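Glycerol Dehydrogenase (Unidentified, PDB 5XN8) catalyses the NAD-dependent, reversible oxidation of glycerol to dihydroxyacetone, most likely letting microorganisms use glycerol as a carbon source without oxygen. Local coordinates at residues A[318-330]-A[342-354]. Numbering follows the deposited sequence.
Sequences IDDKIAAVAKATC and AVTPEQVHAAILT
His349 lies as a knob among Asp319, Ile322, Ala323 and Ala326, and its atoms can be followed outward from the backbone. Its CB rests 3.9 Å from CB of Ala326, where a methyl is small enough to let the helices come close; the axes of 318-329 and 345-354 approach to 8.2 Å. With CG set anti to the backbone N, the imidazole swings over to the other helix. CD2 then passes CG2 of Ile322 at 3.7 Å and turns its edge to the backbone N of Ala323. At the tip, NE2 donates to OD1 of Asp319 over 2.8 Å, the oxygen lying near the ring plane although the N-H is bent to 140°. The carboxylate plane is turned 66° from the ring, and OD1 alone meets NE2; its negative charge would tend to favour a protonated imidazole. CG of Leu353 covers part of one ring face.

Helices 318-329 and 345-363 belong to the all-helical C-terminal domain of the iron-containing alcohol dehydrogenase fold; 318-329 and the 345-354 part run obliquely with opposed directions, at 128°. Helix 252-260, which carries the zinc ligand His254, packs behind Ile322, Val325 and Thr329, whereas Val225 of the second subunit packs on His349.

Deeper in, branched aliphatic chains fill the interface: CD1 of Ile322 meets CG2 of Ile352 at 3.6 Å. CD2 of Leu353 reaches both CG2 of Ile318 and CG1 of Ile322, its chain running past theirs in the opposite direction. At the far end the compact, weakly polar SG of Cys330 fits beside N of Pro345 at 3.7 Å, with Val343 and Val348 also touching it.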
# COMPACT_ATOMS: atom_id res chain seq x y z
N ILE A 318 17.96 19.93 -39.35
CA ILE A 318 17.05 19.03 -38.61
C ILE A 318 15.61 19.06 -39.11
O ILE A 318 15.02 18.00 -39.35
CB ILE A 318 17.08 19.31 -37.07
CG1 ILE A 318 18.45 18.95 -36.49
CG2 ILE A 318 15.94 18.61 -36.34
CD1 ILE A 318 18.72 17.46 -36.34
N ASP A 319 15.04 20.25 -39.27
CA ASP A 319 13.64 20.38 -39.65
C ASP A 319 13.34 19.68 -40.97
O ASP A 319 12.41 18.88 -41.06
CB ASP A 319 13.23 21.86 -39.74
CG ASP A 319 11.71 22.05 -39.81
OD1 ASP A 319 10.97 21.29 -39.14
OD2 ASP A 319 11.25 22.97 -40.52
N ASP A 320 14.16 19.96 -41.99
CA ASP A 320 13.97 19.36 -43.32
C ASP A 320 14.21 17.84 -43.30
O ASP A 320 13.43 17.08 -43.90
CB ASP A 320 14.88 20.04 -44.35
CG ASP A 320 14.44 19.81 -45.80
OD1 ASP A 320 13.38 19.18 -46.03
OD2 ASP A 320 15.17 20.26 -46.73
N LYS A 321 15.27 17.39 -42.63
CA LYS A 321 15.61 15.96 -42.58
C LYS A 321 14.59 15.12 -41.80
O LYS A 321 14.30 13.99 -42.21
CB LYS A 321 17.00 15.75 -41.98
CG LYS A 321 18.12 16.18 -42.90
CD LYS A 321 19.46 16.05 -42.21
CE LYS A 321 20.59 16.66 -43.02
NZ LYS A 321 21.82 16.76 -42.20
N ILE A 322 14.09 15.65 -40.69
CA ILE A 322 13.07 14.95 -39.90
C ILE A 322 11.73 14.92 -40.63
O ILE A 322 10.98 13.96 -40.50
CB ILE A 322 12.95 15.54 -38.47
CG1 ILE A 322 14.24 15.27 -37.68
CG2 ILE A 322 11.75 14.96 -37.71
CD1 ILE A 322 14.66 13.81 -37.62
N ALA A 323 11.44 15.96 -41.42
CA ALA A 323 10.25 15.96 -42.28
C ALA A 323 10.34 14.83 -43.31
O ALA A 323 9.36 14.11 -43.50
CB ALA A 323 10.07 17.30 -42.97
N ALA A 324 11.50 14.68 -43.94
CA ALA A 324 11.73 13.58 -44.89
C ALA A 324 11.66 12.19 -44.23
O ALA A 324 11.10 11.26 -44.82
CB ALA A 324 13.06 13.77 -45.61
N VAL A 325 12.24 12.06 -43.04
CA VAL A 325 12.16 10.83 -42.23
C VAL A 325 10.71 10.52 -41.84
O VAL A 325 10.31 9.36 -41.82
CB VAL A 325 13.05 10.93 -40.95
CG1 VAL A 325 12.74 9.83 -39.94
CG2 VAL A 325 14.52 10.88 -41.33
N ALA A 326 9.95 11.56 -41.53
CA ALA A 326 8.53 11.44 -41.20
C ALA A 326 7.66 10.95 -42.37
O ALA A 326 6.73 10.17 -42.16
CB ALA A 326 8.01 12.77 -40.68
N LYS A 327 7.94 11.44 -43.58
CA LYS A 327 7.22 10.99 -44.79
C LYS A 327 7.49 9.53 -45.09
O LYS A 327 6.55 8.77 -45.38
CB LYS A 327 7.60 11.81 -46.03
CG LYS A 327 7.14 13.26 -46.00
CD LYS A 327 7.64 14.04 -47.23
CE LYS A 327 7.16 13.50 -48.58
NZ LYS A 327 7.82 14.16 -49.74
N ALA A 328 8.76 9.15 -45.06
CA ALA A 328 9.17 7.78 -45.35
C ALA A 328 8.67 6.79 -44.30
O ALA A 328 8.44 5.62 -44.62
CB ALA A 328 10.68 7.70 -45.50
N THR A 329 8.51 7.26 -43.06
CA THR A 329 7.89 6.48 -41.97
C THR A 329 6.43 6.12 -42.27
O THR A 329 6.01 5.00 -42.01
CB THR A 329 7.94 7.26 -40.63
OG1 THR A 329 9.29 7.57 -40.29
CG2 THR A 329 7.34 6.44 -39.48
N CYS A 330 5.68 7.08 -42.81
CA CYS A 330 4.23 6.89 -43.07
C CYS A 330 3.90 6.35 -44.46
O CYS A 330 2.74 6.36 -44.86
CB CYS A 330 3.50 8.22 -42.82
SG CYS A 330 3.65 8.77 -41.11
N ALA A 342 -4.91 7.65 -35.50
CA ALA A 342 -4.47 8.20 -36.78
C ALA A 342 -3.05 8.76 -36.68
O ALA A 342 -2.76 9.55 -35.77
CB ALA A 342 -5.42 9.30 -37.24
N VAL A 343 -2.18 8.36 -37.61
CA VAL A 343 -0.83 8.91 -37.71
C VAL A 343 -0.67 9.63 -39.04
O VAL A 343 -1.08 9.11 -40.08
CB VAL A 343 0.27 7.82 -37.58
CG1 VAL A 343 1.65 8.46 -37.62
CG2 VAL A 343 0.08 6.98 -36.31
N THR A 344 -0.06 10.82 -39.00
CA THR A 344 0.26 11.61 -40.19
C THR A 344 1.75 11.94 -40.18
O THR A 344 2.38 11.89 -39.12
CB THR A 344 -0.58 12.92 -40.25
OG1 THR A 344 -0.31 13.63 -41.45
CG2 THR A 344 -0.33 13.83 -39.09
N PRO A 345 2.33 12.27 -41.35
CA PRO A 345 3.74 12.69 -41.35
C PRO A 345 4.04 13.89 -40.44
O PRO A 345 5.16 13.99 -39.94
CB PRO A 345 4.01 13.03 -42.82
CG PRO A 345 3.06 12.18 -43.57
CD PRO A 345 1.82 12.14 -42.73
N GLU A 346 3.06 14.77 -40.24
CA GLU A 346 3.21 15.91 -39.31
C GLU A 346 3.36 15.45 -37.85
O GLU A 346 4.16 16.01 -37.11
CB GLU A 346 2.02 16.88 -39.41
CG GLU A 346 1.93 17.66 -40.72
CD GLU A 346 1.17 16.95 -41.85
OE1 GLU A 346 0.92 15.72 -41.77
OE2 GLU A 346 0.85 17.64 -42.84
N GLN A 347 2.61 14.43 -37.45
CA GLN A 347 2.61 13.99 -36.05
C GLN A 347 3.79 13.07 -35.72
O GLN A 347 4.17 12.97 -34.55
CB GLN A 347 1.24 13.41 -35.64
CG GLN A 347 1.13 11.91 -35.48
CD GLN A 347 -0.28 11.46 -35.13
OE1 GLN A 347 -1.28 12.08 -35.55
NE2 GLN A 347 -0.40 10.35 -34.36
N VAL A 348 4.37 12.40 -36.72
CA VAL A 348 5.67 11.71 -36.54
C VAL A 348 6.85 12.71 -36.46
O VAL A 348 7.76 12.53 -35.66
CB VAL A 348 5.91 10.63 -37.65
CG1 VAL A 348 7.36 10.14 -37.70
CG2 VAL A 348 4.99 9.45 -37.43
N HIS A 349 6.83 13.74 -37.31
CA HIS A 349 7.81 14.84 -37.24
C HIS A 349 7.78 15.45 -35.83
O HIS A 349 8.82 15.56 -35.17
CB HIS A 349 7.50 15.87 -38.35
CG HIS A 349 8.28 17.15 -38.27
ND1 HIS A 349 7.86 18.24 -37.53
CD2 HIS A 349 9.41 17.55 -38.92
CE1 HIS A 349 8.72 19.23 -37.69
NE2 HIS A 349 9.67 18.84 -38.52
N ALA A 350 6.58 15.78 -35.37
CA ALA A 350 6.33 16.30 -34.02
C ALA A 350 6.90 15.44 -32.91
O ALA A 350 7.58 15.93 -32.00
CB ALA A 350 4.83 16.46 -33.80
N ALA A 351 6.62 14.14 -32.98
CA ALA A 351 7.07 13.20 -31.97
C ALA A 351 8.59 13.10 -31.92
O ALA A 351 9.18 13.13 -30.83
CB ALA A 351 6.45 11.84 -32.21
N ILE A 352 9.23 13.01 -33.08
CA ILE A 352 10.69 12.91 -33.17
C ILE A 352 11.38 14.14 -32.56
O ILE A 352 12.34 13.99 -31.79
CB ILE A 352 11.15 12.65 -34.64
CG1 ILE A 352 10.76 11.23 -35.06
CG2 ILE A 352 12.65 12.83 -34.81
CD1 ILE A 352 10.69 11.02 -36.56
N LEU A 353 10.89 15.34 -32.87
CA LEU A 353 11.49 16.57 -32.36
C LEU A 353 11.30 16.73 -30.85
O LEU A 353 12.22 17.15 -30.14
CB LEU A 353 10.95 17.82 -33.09
CG LEU A 353 11.28 17.97 -34.58
CD1 LEU A 353 10.97 19.37 -35.10
CD2 LEU A 353 12.74 17.63 -34.87
N THR A 354 10.12 16.38 -30.37
CA THR A 354 9.84 16.45 -28.94
C THR A 354 10.63 15.41 -28.16
O THR A 354 11.17 15.71 -27.09
CB THR A 354 8.34 16.29 -28.65
OG1 THR A 354 7.61 17.30 -29.36
CG2 THR A 354 8.05 16.40 -27.15